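Local coordinates for cysteine desulfurase (Elizabethkingia anophelis NUHP1, PDB 5VPR), which probably uses pyridoxal 5'-phosphate to remove sulfur from L-cysteine, yielding L-alanine and passing the sulfur to a carrier, at residues A[120-125]-A[137-142]; A[149-154]-A[160-165]. All coordinates share one frame; numbering follows the deposited sequence.

Contact 1 of 2, residues A[120-125]-A[137-142]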
loop_
_atom_site.group_PDB
_atom_site.type_symbol
_atom_site.label_atom_id
_atom_site.label_comp_id
_atom_site.label_asym_id
_atom_site.label_seq_id
_atom_site.Cartn_x
_atom_site.Cartn_y
_atom_site.Cartn_z
ATOM N N ASP A 120 27.979 9.908 -3.977
ATOM C CA ASP A 120 27.157 9.289 -2.952
ATOM C C ASP A 120 26.395 8.105 -3.542
ATOM O O ASP A 120 26.404 7.867 -4.752
ATOM C CB ASP A 120 26.194 10.313 -2.353
ATOM C CG ASP A 120 26.918 11.439 -1.638
ATOM O OD1 ASP A 120 28.085 11.226 -1.238
ATOM O OD2 ASP A 120 26.325 12.528 -1.470
ATOM N N GLU A 121 25.731 7.348 -2.672
ATOM C CA GLU A 121 25.061 6.121 -3.083
ATOM C C GLU A 121 23.630 6.087 -2.562
ATOM O O GLU A 121 23.347 6.559 -1.453
ATOM C CB GLU A 121 25.843 4.887 -2.600
ATOM C CG GLU A 121 27.307 4.897 -3.022
ATOM C CD GLU A 121 28.030 3.601 -2.714
ATOM O OE1 GLU A 121 29.169 3.431 -3.197
ATOM O OE2 GLU A 121 27.467 2.752 -1.992
ATOM N N ILE A 122 22.731 5.547 -3.391
ATOM C CA ILE A 122 21.325 5.331 -3.070
ATOM C C ILE A 122 21.055 3.837 -3.195
ATOM O O ILE A 122 21.408 3.224 -4.210
ATOM C CB ILE A 122 20.393 6.120 -4.015
ATOM C CG1 ILE A 122 20.711 7.616 -3.990
ATOM C CG2 ILE A 122 18.939 5.880 -3.662
ATOM C CD1 ILE A 122 20.617 8.235 -2.624
ATOM N N ILE A 123 20.433 3.250 -2.176
ATOM C CA ILE A 123 20.111 1.827 -2.161
ATOM C C ILE A 123 18.596 1.677 -2.203
ATOM O O ILE A 123 17.882 2.299 -1.406
ATOM C CB ILE A 123 20.707 1.120 -0.928
ATOM C CG1 ILE A 123 22.232 1.260 -0.906
ATOM C CG2 ILE A 123 20.306 -0.332 -0.929
ATOM C CD1 ILE A 123 22.927 0.576 0.294
ATOM N N ILE A 124 18.102 0.863 -3.140
ATOM C CA ILE A 124 16.679 0.591 -3.257
ATOM C C ILE A 124 16.471 -0.916 -3.309
ATOM O O ILE A 124 17.375 -1.686 -3.642
ATOM C CB ILE A 124 16.046 1.262 -4.499
ATOM C CG1 ILE A 124 16.639 0.672 -5.783
ATOM C CG2 ILE A 124 16.241 2.772 -4.459
ATOM C CD1 ILE A 124 15.981 1.190 -7.048
ATOM N N SER A 125 15.258 -1.332 -2.961
ATOM C CA SER A 125 14.890 -2.736 -3.076
ATOM C C SER A 125 14.433 -3.046 -4.499
ATOM O O SER A 125 14.090 -2.148 -5.275
ATOM C CB SER A 125 13.793 -3.088 -2.067
ATOM O OG SER A 125 12.694 -2.186 -2.146
ATOM N N GLN A 137 16.325 6.480 -10.030
ATOM C CA GLN A 137 17.223 6.418 -11.178
ATOM C C GLN A 137 17.449 7.808 -11.753
ATOM O O GLN A 137 18.555 8.132 -12.199
ATOM C CB GLN A 137 16.669 5.468 -12.245
ATOM N N MET A 138 16.413 8.653 -11.727
ATOM C CA MET A 138 16.554 10.023 -12.210
ATOM C C MET A 138 17.353 10.876 -11.229
ATOM O O MET A 138 18.137 11.738 -11.643
ATOM C CB MET A 138 15.171 10.632 -12.463
ATOM N N LEU A 139 17.166 10.657 -9.924
ATOM C CA LEU A 139 17.960 11.380 -8.935
ATOM C C LEU A 139 19.443 11.078 -9.100
ATOM O O LEU A 139 20.284 11.979 -8.991
ATOM C CB LEU A 139 17.488 11.033 -7.521
ATOM C CG LEU A 139 18.394 11.441 -6.354
ATOM C CD1 LEU A 139 18.565 12.941 -6.288
ATOM C CD2 LEU A 139 17.853 10.904 -5.031
ATOM N N CYS A 140 19.786 9.813 -9.370
ATOM C CA CYS A 140 21.177 9.471 -9.646
ATOM C C CYS A 140 21.657 10.070 -10.964
ATOM O O CYS A 140 22.854 10.333 -11.119
ATOM C CB CYS A 140 21.358 7.953 -9.661
ATOM S SG CYS A 140 21.130 7.161 -8.047
ATOM N N GLN A 141 20.754 10.284 -11.926
ATOM C CA GLN A 141 21.153 10.922 -13.177
ATOM C C GLN A 141 21.477 12.396 -12.964
ATOM O O GLN A 141 22.438 12.913 -13.544
ATOM C CB GLN A 141 20.056 10.757 -14.231
ATOM N N ARG A 142 20.690 13.086 -12.134
ATOM C CA ARG A 142 20.964 14.489 -11.831
ATOM C C ARG A 142 22.273 14.638 -11.071
ATOM O O ARG A 142 23.203 15.310 -11.528
ATOM C CB ARG A 142 19.814 15.085 -11.021
ATOM C CG ARG A 142 18.524 15.171 -11.781
ATOM C CD ARG A 142 17.528 16.030 -11.043
ATOM N NE ARG A 142 17.150 15.493 -9.736
ATOM C CZ ARG A 142 16.231 14.548 -9.548
ATOM N NH1 ARG A 142 15.615 13.996 -10.584
ATOM N NH2 ARG A 142 15.938 14.143 -8.321
#
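Ile122 on strand 121-125 meets Leu139 and Cys140 on helix 134-142, the helix of a beta-alpha-beta unit whose second strand, 146-150, lies parallel beside the first in the large mixed sheet. The unit is a worked example of how a helix is fastened to a sheet by a few apolar side chains: a single isoleucine of the strand receives two successive residues of the helix. Ile122 places CG1 beside its backbone N and opposite the carbonyl carbon (chi1 -57°), which directs this branch at the helix. Cys140 answers with the same choice of first torsion, its sulfur opposite the carbonyl carbon (chi1 -67°), and SG stops 4.1 Å from Ile122 CG1. That separation is van der Waals contact, and the thiol acts here as an apolar group. Leu139 adds a looser touch from one residue earlier. Both partners pack further: Ile122 on Leu173 of strand 171-177, and Cys140 on Leu147 of strand 146-150. No hydrogen bond joins strand and helix here. Within the contact, the leucine uses one methyl alone, with Leu139 CD2 lying 4.5 Å from Ile122 CG1.

Contact 2 of 2, residues A[149-154]-A[160-165]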
loop_
_atom_site.group_PDB
_atom_site.type_symbol
_atom_site.label_atom_id
_atom_site.label_comp_id
_atom_site.label_asym_id
_atom_site.label_seq_id
_atom_site.Cartn_x
_atom_site.Cartn_y
_atom_site.Cartn_z
ATOM N N VAL A 149 20.859 -1.764 -6.064
ATOM C CA VAL A 149 19.586 -2.455 -5.932
ATOM C C VAL A 149 19.802 -3.705 -5.105
ATOM O O VAL A 149 20.666 -4.526 -5.431
ATOM C CB VAL A 149 18.986 -2.808 -7.301
ATOM C CG1 VAL A 149 17.607 -3.446 -7.127
ATOM C CG2 VAL A 149 18.898 -1.566 -8.158
ATOM N N ILE A 150 19.033 -3.839 -4.033
ATOM C CA ILE A 150 19.113 -5.056 -3.219
ATOM C C ILE A 150 18.559 -6.225 -4.032
ATOM O O ILE A 150 17.426 -6.141 -4.535
ATOM C CB ILE A 150 18.338 -4.876 -1.911
ATOM C CG1 ILE A 150 18.941 -3.735 -1.088
ATOM C CG2 ILE A 150 18.343 -6.182 -1.111
ATOM C CD1 ILE A 150 18.137 -3.386 0.140
ATOM N N PRO A 151 19.308 -7.309 -4.210
ATOM C CA PRO A 151 18.807 -8.418 -5.024
ATOM C C PRO A 151 17.689 -9.165 -4.318
ATOM O O PRO A 151 17.551 -9.132 -3.092
ATOM C CB PRO A 151 20.032 -9.322 -5.210
ATOM C CG PRO A 151 21.201 -8.574 -4.629
ATOM C CD PRO A 151 20.646 -7.584 -3.660
ATOM N N MET A 152 16.883 -9.853 -5.121
ATOM C CA MET A 152 15.893 -10.790 -4.615
ATOM C C MET A 152 16.413 -12.214 -4.739
ATOM O O MET A 152 17.052 -12.565 -5.736
ATOM C CB MET A 152 14.574 -10.651 -5.363
ATOM C CG MET A 152 13.627 -9.682 -4.703
ATOM S SD MET A 152 12.031 -9.691 -5.513
ATOM C CE MET A 152 11.897 -11.420 -5.963
ATOM N N ASN A 153 16.157 -13.024 -3.712
ATOM C CA ASN A 153 16.453 -14.447 -3.760
ATOM C C ASN A 153 15.407 -15.172 -4.610
ATOM O O ASN A 153 14.423 -14.584 -5.073
ATOM C CB ASN A 153 16.505 -15.035 -2.353
ATOM C CG ASN A 153 17.581 -14.399 -1.488
ATOM O OD1 ASN A 153 18.772 -14.640 -1.680
ATOM N ND2 ASN A 153 17.160 -13.605 -0.515
ATOM N N GLU A 154 15.618 -16.478 -4.812
ATOM C CA GLU A 154 14.679 -17.260 -5.610
ATOM C C GLU A 154 13.279 -17.238 -5.001
ATOM O O GLU A 154 12.286 -17.067 -5.718
ATOM C CB GLU A 154 15.183 -18.698 -5.757
ATOM N N ILE A 160 19.110 -9.141 2.120
ATOM C CA ILE A 160 19.411 -7.918 2.860
ATOM C C ILE A 160 20.802 -7.922 3.459
ATOM O O ILE A 160 21.295 -6.855 3.848
ATOM C CB ILE A 160 18.403 -7.647 3.992
ATOM C CG1 ILE A 160 18.483 -8.728 5.068
ATOM C CG2 ILE A 160 17.004 -7.535 3.426
ATOM C CD1 ILE A 160 17.704 -8.381 6.310
ATOM N N ASP A 161 21.455 -9.079 3.530
ATOM C CA ASP A 161 22.812 -9.110 4.058
ATOM C C ASP A 161 23.812 -8.425 3.131
ATOM O O ASP A 161 24.948 -8.169 3.547
ATOM C CB ASP A 161 23.228 -10.557 4.344
ATOM C CG ASP A 161 22.572 -11.118 5.609
ATOM O OD1 ASP A 161 22.225 -10.314 6.507
ATOM O OD2 ASP A 161 22.411 -12.358 5.705
ATOM N N VAL A 162 23.409 -8.081 1.908
ATOM C CA VAL A 162 24.275 -7.272 1.060
ATOM C C VAL A 162 24.523 -5.896 1.679
ATOM O O VAL A 162 25.566 -5.275 1.431
ATOM C CB VAL A 162 23.675 -7.176 -0.356
ATOM C CG1 VAL A 162 22.657 -6.044 -0.463
ATOM C CG2 VAL A 162 24.774 -7.023 -1.374
ATOM N N LEU A 163 23.593 -5.406 2.508
ATOM C CA LEU A 163 23.784 -4.112 3.163
ATOM C C LEU A 163 25.032 -4.104 4.034
ATOM O O LEU A 163 25.661 -3.057 4.200
ATOM C CB LEU A 163 22.554 -3.756 3.998
ATOM C CG LEU A 163 21.229 -3.649 3.228
ATOM C CD1 LEU A 163 20.063 -3.318 4.151
ATOM C CD2 LEU A 163 21.359 -2.611 2.144
ATOM N N ASP A 164 25.409 -5.264 4.579
ATOM C CA ASP A 164 26.598 -5.353 5.422
ATOM C C ASP A 164 27.854 -4.907 4.685
ATOM O O ASP A 164 28.786 -4.387 5.311
ATOM C CB ASP A 164 26.765 -6.782 5.942
ATOM C CG ASP A 164 25.742 -7.143 7.008
ATOM O OD1 ASP A 164 24.971 -6.250 7.429
ATOM O OD2 ASP A 164 25.711 -8.321 7.427
ATOM N N GLU A 165 27.897 -5.080 3.362
ATOM C CA GLU A 165 29.026 -4.627 2.556
ATOM C C GLU A 165 28.792 -3.278 1.879
ATOM O O GLU A 165 29.754 -2.525 1.685
ATOM C CB GLU A 165 29.368 -5.678 1.490
#
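Ile150 of strand 146-150 and Leu163 of helix 163-166 cross at about a right angle, within a beta-alpha-beta crossover that leads from strand 146-150 to the parallel strand 171-177 of the same mixed sheet, passing over strand 121-125 between them. The isoleucine is stretched out, with CD1 anti to CA (chi2 173°), and its far end is what comes close: CD1 lies 3.9 Å from Leu163 CD2. The same leucine methyl is 4.2 Å from Ile150 CG1, so CD2 rests against the outer part of the isoleucine chain and not against its methyl alone. In Leu163 it is CD1 that continues the chain, anti to CA (chi2 179°), while the touching CD2 branches off to the side of Ile150.

Pro151 and Val162 meet end-on, ring carbon CD facing a valine methyl. Val162 sets CG1 between its backbone N and carbonyl carbon (chi1 85°), and this methyl ends 4.1 Å from Pro151 CD. It is also shared, for Ile150 CG2 approaches Val162 CG1 at 4.4 Å. The two isoleucine branches thus divide the work, CD1 serving Leu163 and CG2 serving Val162, with CG2 also lying near the backbone N of Ile160. The side chain of Ile160 itself starts away from the strand and packs on Ile192 of helix 189-199.

Backbone bonds run from Leu163, Asp164 and Glu165 to the O three residues back, such as Leu163 N to Ile160 O at 3.0 Å. Asp164 turns to a salt bridge with Lys195 of helix 189-199, and no charged group meets the other segment. As an example of strand-to-helix packing, burial falls off across the interface, from Ile150 and Leu163 to Pro151 at its exposed margin. With no hydrogen bond or ion pair between the segments, the attraction is probably mostly dispersion and the hydrophobic effect.

In the fold
Contact 1 and contact 2 are in series along the chain, their centres 16 Å apart, and they illustrate how alternating side chains of one strand serve both faces of a sheet. Ile122 turns to helix 134-142, whereas its neighbour Ile123 joins the other contact, with CG2 3.7 Å from Ile150 CG1 and 4.0 Å from Leu163 CD2. The backbones meet too: Ile150 N probably donates to Ile124 O at 2.7 Å. Strand 146-150 is outermost within this chain, so both contacts lie toward that edge. Cofactor-bearing Lys233 follows strand 226-230, three strands from 121-125 in the same sheet, and neither contact includes it.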